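Local coordinates for uncharacterized protein (Klebsiella pneumoniae, PDB 2A2L) that is of unknown function but belongs to the HbpS-like family, whose namesake is a haem-degrading protein, and forms an assembly of eight chains, at residues 66-69 against 70-74; 73-76 against 77-81. All coordinates share one frame; numbering follows the deposited sequence.

Contact 1: 66-69 against 70-74; sequences KAWS and ACSLK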
ATOM      1  N   LYS A  66     -16.622   9.064  -2.447  1.00 21.68           N
ATOM      2  CA  LYS A  66     -17.969   9.436  -2.041  1.00 21.67           C
ATOM      3  C   LYS A  66     -18.974   8.678  -2.867  1.00 21.66           C
ATOM      4  O   LYS A  66     -19.963   8.236  -2.330  1.00 21.65           O
ATOM      5  CB  LYS A  66     -18.210  10.944  -2.172  1.00 21.65           C
ATOM      6  CG  LYS A  66     -17.508  11.775  -1.110  1.00 21.56           C
ATOM      7  CD  LYS A  66     -17.616  13.261  -1.411  1.00 16.54           C
ATOM      8  CE  LYS A  66     -17.350  14.130  -0.186  1.00 15.32           C
ATOM      9  NZ  LYS A  66     -17.461  15.570  -0.572  1.00 14.14           N
ATOM     10  N   ALA A  67     -18.714   8.505  -4.162  1.00 21.70           N
ATOM     11  CA  ALA A  67     -19.660   7.776  -5.011  1.00 21.77           C
ATOM     12  C   ALA A  67     -19.647   6.304  -4.601  1.00 21.81           C
ATOM     13  O   ALA A  67     -20.697   5.697  -4.356  1.00 21.83           O
ATOM     14  CB  ALA A  67     -19.328   7.941  -6.508  1.00 21.72           C
ATOM     15  N   TRP A  68     -18.447   5.742  -4.512  1.00 21.86           N
ATOM     16  CA  TRP A  68     -18.290   4.355  -4.124  1.00 21.89           C
ATOM     17  C   TRP A  68     -18.857   4.087  -2.737  1.00 21.96           C
ATOM     18  O   TRP A  68     -19.421   3.017  -2.511  1.00 21.99           O
ATOM     19  CB  TRP A  68     -16.834   3.908  -4.245  1.00 21.85           C
ATOM     20  CG  TRP A  68     -16.614   2.489  -3.819  1.00 21.87           C
ATOM     21  CD1 TRP A  68     -16.639   1.367  -4.616  1.00  8.48           C
ATOM     22  CD2 TRP A  68     -16.327   2.034  -2.494  1.00 15.39           C
ATOM     23  NE1 TRP A  68     -16.395   0.250  -3.863  1.00 24.69           N
ATOM     24  CE2 TRP A  68     -16.209   0.626  -2.554  1.00 23.33           C
ATOM     25  CE3 TRP A  68     -16.209   2.674  -1.249  1.00 10.84           C
ATOM     26  CZ2 TRP A  68     -15.950  -0.155  -1.425  1.00 10.27           C
ATOM     27  CZ3 TRP A  68     -15.961   1.894  -0.123  1.00 14.18           C
ATOM     28  CH2 TRP A  68     -15.829   0.490  -0.222  1.00 17.27           C
ATOM     29  N   SER A  69     -18.726   5.052  -1.824  1.00 21.99           N
ATOM     30  CA  SER A  69     -19.317   4.930  -0.494  1.00 22.11           C
ATOM     31  C   SER A  69     -20.840   5.000  -0.526  1.00 22.18           C
ATOM     32  O   SER A  69     -21.523   4.192   0.094  1.00 22.19           O
ATOM     33  CB  SER A  69     -18.772   6.009   0.442  1.00 22.08           C
ATOM     34  OG  SER A  69     -17.426   5.763   0.792  1.00 22.07           O
ATOM     35  N   ALA A  70     -21.362   5.979  -1.255  1.00 22.30           N
ATOM     36  CA  ALA A  70     -22.792   6.100  -1.472  1.00 22.48           C
ATOM     37  C   ALA A  70     -23.460   4.855  -2.095  1.00 22.56           C
ATOM     38  O   ALA A  70     -24.586   4.494  -1.732  1.00 22.64           O
ATOM     39  CB  ALA A  70     -23.082   7.319  -2.285  1.00 22.42           C
ATOM     40  N   CYS A  71     -22.766   4.209  -3.028  1.00 22.70           N
ATOM     41  CA  CYS A  71     -23.279   3.002  -3.679  1.00 22.76           C
ATOM     42  C   CYS A  71     -23.102   1.804  -2.761  1.00 22.75           C
ATOM     43  O   CYS A  71     -23.970   0.953  -2.686  1.00 22.77           O
ATOM     44  CB  CYS A  71     -22.513   2.726  -4.980  1.00 22.72           C
ATOM     45  SG  CYS A  71     -23.051   1.223  -5.856  1.00 23.00           S
ATOM     46  N   SER A  72     -21.949   1.715  -2.107  1.00 22.79           N
ATOM     47  CA  SER A  72     -21.601   0.511  -1.375  1.00 22.84           C
ATOM     48  C   SER A  72     -22.502   0.412  -0.135  1.00 22.83           C
ATOM     49  O   SER A  72     -23.181  -0.601   0.040  1.00 22.83           O
ATOM     50  CB  SER A  72     -20.091   0.470  -1.085  1.00 22.82           C
ATOM     51  OG  SER A  72     -19.727  -0.552  -0.169  1.00 23.09           O
ATOM     52  N   LEU A  73     -22.581   1.492   0.658  1.00 22.86           N
ATOM     53  CA  LEU A  73     -23.416   1.535   1.892  1.00 22.85           C
ATOM     54  C   LEU A  73     -24.898   1.936   1.681  1.00 22.83           C
ATOM     55  O   LEU A  73     -25.673   2.017   2.636  1.00 22.77           O
ATOM     56  CB  LEU A  73     -22.803   2.469   2.941  1.00 22.83           C
ATOM     57  CG  LEU A  73     -21.355   2.351   3.417  1.00 22.84           C
ATOM     58  CD1 LEU A  73     -20.759   3.745   3.495  1.00 30.33           C
ATOM     59  CD2 LEU A  73     -21.286   1.704   4.789  1.00  8.99           C
ATOM     60  N   LYS A  74     -25.256   2.204   0.431  1.00 22.87           N
ATOM     61  CA  LYS A  74     -26.644   2.411  -0.010  1.00 22.91           C
ATOM     62  C   LYS A  74     -27.329   3.612   0.614  1.00 22.87           C
ATOM     63  O   LYS A  74     -28.520   3.574   0.893  1.00 22.96           O
ATOM     64  CB  LYS A  74     -27.485   1.126   0.146  1.00 22.91           C
ATOM     65  CG  LYS A  74     -26.947  -0.061  -0.673  1.00 22.95           C
ATOM     66  CD  LYS A  74     -27.593  -1.397  -0.296  1.00 22.99           C
ATOM     67  CE  LYS A  74     -26.615  -2.547  -0.554  1.00 36.08           C
ATOM     68  NZ  LYS A  74     -27.259  -3.879  -0.678  1.00 35.29           N
TER
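K66 O accepts A70 N, the first of four backbone hydrogen bonds that each reach four residues along the chain. C71 N bonds A67 O at 2.9 Å, and S72 N bonds W68 O. The last of them, L73 N to S69 O at 3.0 Å, closes the final turn.

One aromatic contact joins side chains across the same turn. The CB of S72 sits over the six-membered ring of W68, 4.1 Å from its centroid and 7° off the normal, a CH-pi contact. With CG anti to the backbone N (chi1 178°), the indole leans out from the helix and slightly toward its C-terminal end, bringing one face against S72. R100 makes a cation-pi contact with the indole.

Apolar packing is slighter: CD1 of L73 lies 4.3 Å from S69 CB, while A67 and C71 pack on V40 of strand 36-41.

Polar side-chain ends find partners elsewhere. S69 OG turns back to N65 O within the helix and also bonds I102 N. K66 NZ bonds V122 O and forms a salt bridge with D130.

K74 then leaves helical geometry with positive phi (63°), a left-handed residue that ends the alpha-helix 59-72 packed against the antiparallel sheet.

Contact 2: 73-76 against 77-81; sequences LKQG and THEIT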
ATOM      1  N   LEU A  73     -22.581   1.492   0.658  1.00 22.86           N
ATOM      2  CA  LEU A  73     -23.416   1.535   1.892  1.00 22.85           C
ATOM      3  C   LEU A  73     -24.898   1.936   1.681  1.00 22.83           C
ATOM      4  O   LEU A  73     -25.673   2.017   2.636  1.00 22.77           O
ATOM      5  CB  LEU A  73     -22.803   2.469   2.941  1.00 22.83           C
ATOM      6  CG  LEU A  73     -21.355   2.351   3.417  1.00 22.84           C
ATOM      7  CD1 LEU A  73     -20.759   3.745   3.495  1.00 30.33           C
ATOM      8  CD2 LEU A  73     -21.286   1.704   4.789  1.00  8.99           C
ATOM      9  N   LYS A  74     -25.256   2.204   0.431  1.00 22.87           N
ATOM     10  CA  LYS A  74     -26.644   2.411  -0.010  1.00 22.91           C
ATOM     11  C   LYS A  74     -27.329   3.612   0.614  1.00 22.87           C
ATOM     12  O   LYS A  74     -28.520   3.574   0.893  1.00 22.96           O
ATOM     13  CB  LYS A  74     -27.485   1.126   0.146  1.00 22.91           C
ATOM     14  CG  LYS A  74     -26.947  -0.061  -0.673  1.00 22.95           C
ATOM     15  CD  LYS A  74     -27.593  -1.397  -0.296  1.00 22.99           C
ATOM     16  CE  LYS A  74     -26.615  -2.547  -0.554  1.00 36.08           C
ATOM     17  NZ  LYS A  74     -27.259  -3.879  -0.678  1.00 35.29           N
ATOM     18  N   GLN A  75     -26.581   4.685   0.823  1.00 22.81           N
ATOM     19  CA  GLN A  75     -27.121   5.872   1.467  1.00 22.78           C
ATOM     20  C   GLN A  75     -26.170   7.055   1.217  1.00 22.73           C
ATOM     21  O   GLN A  75     -25.068   6.870   0.710  1.00 22.81           O
ATOM     22  CB  GLN A  75     -27.261   5.625   2.963  1.00 22.76           C
ATOM     23  CG  GLN A  75     -25.910   5.394   3.639  1.00 22.85           C
ATOM     24  CD  GLN A  75     -26.045   5.195   5.126  1.00 36.18           C
ATOM     25  OE1 GLN A  75     -25.836   6.123   5.911  1.00 39.13           O
ATOM     26  NE2 GLN A  75     -26.419   3.987   5.527  1.00 34.89           N
ATOM     27  N   GLY A  76     -26.581   8.270   1.561  1.00 22.64           N
ATOM     28  CA  GLY A  76     -25.689   9.416   1.410  1.00 22.47           C
ATOM     29  C   GLY A  76     -24.523   9.325   2.371  1.00 22.39           C
ATOM     30  O   GLY A  76     -24.686   8.875   3.499  1.00 22.37           O
ATOM     31  N   THR A  77     -23.345   9.765   1.942  1.00 22.32           N
ATOM     32  CA  THR A  77     -22.223   9.924   2.870  1.00 22.25           C
ATOM     33  C   THR A  77     -22.512  10.868   4.063  1.00 22.27           C
ATOM     34  O   THR A  77     -21.820  10.822   5.097  1.00 22.15           O
ATOM     35  CB  THR A  77     -20.890  10.292   2.145  1.00 22.35           C
ATOM     36  OG1 THR A  77     -21.017  11.526   1.418  1.00 22.15           O
ATOM     37  CG2 THR A  77     -20.459   9.164   1.190  1.00 22.21           C
ATOM     38  N   HIS A  78     -23.566  11.683   3.936  1.00 22.19           N
ATOM     39  CA  HIS A  78     -23.963  12.583   5.016  1.00 22.18           C
ATOM     40  C   HIS A  78     -24.700  11.842   6.109  1.00 22.19           C
ATOM     41  O   HIS A  78     -24.816  12.335   7.224  1.00 22.19           O
ATOM     42  CB  HIS A  78     -24.788  13.784   4.506  1.00 22.19           C
ATOM     43  CG  HIS A  78     -26.126  13.421   3.939  1.00 22.10           C
ATOM     44  ND1 HIS A  78     -26.277  12.796   2.721  1.00 19.63           N
ATOM     45  CD2 HIS A  78     -27.376  13.613   4.419  1.00 27.08           C
ATOM     46  CE1 HIS A  78     -27.561  12.620   2.472  1.00 28.16           C
ATOM     47  NE2 HIS A  78     -28.251  13.103   3.489  1.00 41.08           N
ATOM     48  N   GLU A  79     -25.187  10.646   5.793  1.00 22.20           N
ATOM     49  CA  GLU A  79     -26.026   9.912   6.717  1.00 22.20           C
ATOM     50  C   GLU A  79     -25.219   9.044   7.677  1.00 22.23           C
ATOM     51  O   GLU A  79     -25.777   8.481   8.619  1.00 22.30           O
ATOM     52  CB  GLU A  79     -27.022   9.049   5.964  1.00 22.21           C
ATOM     53  CG  GLU A  79     -28.095   9.788   5.223  1.00 22.20           C
ATOM     54  CD  GLU A  79     -29.018   8.836   4.520  1.00 25.82           C
ATOM     55  OE1 GLU A  79     -29.090   8.887   3.270  1.00 34.06           O
ATOM     56  OE2 GLU A  79     -29.635   7.999   5.214  1.00 36.03           O
ATOM     57  N   ILE A  80     -23.909   8.941   7.454  1.00 22.21           N
ATOM     58  CA  ILE A  80     -23.049   8.124   8.302  1.00 22.11           C
ATOM     59  C   ILE A  80     -22.182   8.936   9.260  1.00 22.08           C
ATOM     60  O   ILE A  80     -21.580   8.380  10.182  1.00 22.06           O
ATOM     61  CB  ILE A  80     -22.153   7.167   7.486  1.00 22.16           C
ATOM     62  CG1 ILE A  80     -21.346   7.910   6.437  1.00 21.99           C
ATOM     63  CG2 ILE A  80     -22.968   5.965   6.918  1.00 22.22           C
ATOM     64  CD1 ILE A  80     -20.814   6.999   5.308  1.00 22.06           C
ATOM     65  N   THR A  81     -22.130  10.244   9.037  1.00 21.95           N
ATOM     66  CA  THR A  81     -21.379  11.163   9.882  1.00 21.84           C
ATOM     67  C   THR A  81     -21.617  10.983  11.392  1.00 21.81           C
ATOM     68  O   THR A  81     -20.663  10.887  12.161  1.00 21.80           O
ATOM     69  CB  THR A  81     -21.705  12.622   9.492  1.00 21.94           C
ATOM     70  OG1 THR A  81     -21.872  12.709   8.067  1.00 21.56           O
ATOM     71  CG2 THR A  81     -20.611  13.569   9.971  1.00 21.98           C
TER
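The carbonyl of G76 accepts E79 N at 2.9 Å. The return bond runs from G76 N to E79 OE1 (3.1 Å, 161°), met from above the carboxylate plane. Both polar groups of the G76 backbone are thereby held by one residue, the carbonyl by its amide and the amide by its side chain. E79 reaches back because CG is anti to its own carbonyl carbon (chi1 -69°) and the chain beyond is extended.

Alongside this pair, Q75 OE1 packs against the side chains of E79 and I80, 3.2 Å from E79 CB and 3.0 Å from the I80 CG2 methyl. The amide and carboxylate planes are 26° apart. The H78 imidazole flanks the glycine, with ND1 3.7 Å from G76 CA.

Apolar contact comes from I80, whose CD1 meets L73 CD1 at 3.7 Å, the two side chains crossing at about a right angle; I101 touches both. T77 OG1 bonds F104 O, tying the turn to the segment leading into strand 107-111.

Residues 76-79 form a type I beta turn in the loop after helix 59-72: T77 and H78 hold its corners, E79 N to G76 O closes it, and the E79 carboxylate on G76 N braces it.

How the contacts relate
The two contacts follow one another along the chain and share L73 and K74, with centres about 8 Å apart. Contact 1 is the C-terminal end of helix 59-72; contact 2 lies in the loop that follows, on the way to strand 107-111. Between them, A70 O and Q75 N are 3.2 Å apart, a probable hydrogen bond, and CG2 of T77 packs on S69 CB at 3.7 Å, so the loop folds back over the helix it has just left. Contact 1 is the more central and buried, packed on the sheet. The shared residues L73 and K74 meet a second subunit, making this helix end part of an interface in the eight-chain assembly.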